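Local coordinates for thiol-disulfide isomerase and thioredoxins (Corynebacterium glutamicum, PDB 3LOR) that catalyses thiol-disulfide exchange as a thioredoxin-fold isomerase of the TlpA-like family, with a redox-active cysteine pair, at the interface of chains A and B. Residues are numbered along the deposited sequence; one frame, centred on the assembly and turned at random. Chains: chain A/B, Thiol-disulfide isomerase and thioredoxins.

The interface of chains A and B. Residues chain A 40, 83-84, 87-88; chain B 41, 79.
B:Leu41 pushes its two methyls into chain A between A:Met40 and A:Val87. Its CD2 lies 3.9 Å from CE, the terminal methyl of the selenomethionine A:Met40, and its CD1 lies 3.9 Å from CG1 of A:Val87. The A:Val87 side chain meets the leucine at about a right angle, whereas A:Met40 comes in at a slant. The selenomethionine starts with CG between the backbone N and the carbonyl carbon (chi1 56°), runs out extended, then hooks at its last torsion (chi3 -60°), which turns the methyl toward the leucine fork. Behind it, CB of A:Met40 rests 3.7 Å above the plane of the A:Phe88 ring, toward the rim, packing the loop against the helix within chain A.

One turn back toward the start of helix 82-91, B:Val79 sits astride A:Ala84: CG1 is 3.7 Å from the alanine CB, while CG2 reaches CA of A:Ala84 at 3.8 Å. The alanine side chain, a bare methyl, probably helps the valine lie close to the helix backbone. CG2 of A:Val87 brushes CG2 of B:Val79 at 4.1 Å as the two side chains run antiparallel past one another, linking both clusters.

Toward the rim comes the helix backbone, with the carbonyl O of A:Glu83 4.4 Å from CG2 of B:Val79, too far for more than loose packing. The glutamate side chain is incompletely modelled.

The contact is two-fold, its twin exchanging the chains; whether the pairing persists in solution the structure alone does not show. Chain A supplies one face of helix 82-91 plus the loop after strand 32-38; chain B answers with that same loop and residue 79. Residues 40 and 41 directly precede the CPGC motif, so the contact lies beside the redox site.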
# COMPACT_ATOMS: atom_id res chain seq x y z
N MSE A 40 -19.02 0.99 13.71
CA MSE A 40 -18.22 2.19 13.57
C MSE A 40 -16.87 2.13 14.25
O MSE A 40 -16.00 2.84 13.91
CB MSE A 40 -18.99 3.45 13.96
CG MSE A 40 -19.58 3.47 15.34
SE MSE A 40 -20.52 5.02 15.80
CE MSE A 40 -19.13 6.20 15.62
N GLU A 83 -26.76 8.51 17.01
CA GLU A 83 -26.16 9.84 17.01
C GLU A 83 -24.67 9.82 16.75
O GLU A 83 -24.18 10.60 16.00
CB GLU A 83 -26.43 10.54 18.32
N ALA A 84 -23.98 8.90 17.39
CA ALA A 84 -22.57 8.67 17.16
C ALA A 84 -22.30 8.23 15.73
O ALA A 84 -21.34 8.60 15.16
CB ALA A 84 -22.06 7.68 18.10
N VAL A 87 -22.22 11.16 13.30
CA VAL A 87 -20.91 11.77 13.35
C VAL A 87 -19.85 10.98 12.60
O VAL A 87 -19.04 11.54 11.96
CB VAL A 87 -20.44 12.04 14.78
CG1 VAL A 87 -19.12 12.64 14.75
CG2 VAL A 87 -21.40 12.91 15.48
N PHE A 88 -19.88 9.68 12.72
CA PHE A 88 -18.96 8.84 12.01
C PHE A 88 -19.14 9.04 10.53
O PHE A 88 -18.21 9.19 9.82
CB PHE A 88 -19.24 7.39 12.38
CG PHE A 88 -18.43 6.40 11.64
CD1 PHE A 88 -17.18 6.08 12.06
CD2 PHE A 88 -18.93 5.79 10.54
CE1 PHE A 88 -16.46 5.20 11.41
CE2 PHE A 88 -18.21 4.89 9.90
CZ PHE A 88 -16.97 4.60 10.33
N LEU B 41 -12.56 9.53 16.15
CA LEU B 41 -13.33 9.47 14.95
C LEU B 41 -12.70 10.26 13.81
O LEU B 41 -13.37 10.62 12.91
CB LEU B 41 -14.75 9.91 15.18
CG LEU B 41 -15.61 9.21 16.19
CD1 LEU B 41 -16.97 9.69 16.11
CD2 LEU B 41 -15.60 7.77 15.99
N VAL B 79 -20.23 12.61 21.78
CA VAL B 79 -19.82 11.35 21.19
C VAL B 79 -18.42 10.77 21.53
O VAL B 79 -18.30 9.60 21.66
CB VAL B 79 -20.05 11.36 19.68
CG1 VAL B 79 -19.53 10.14 19.05
CG2 VAL B 79 -21.47 11.53 19.37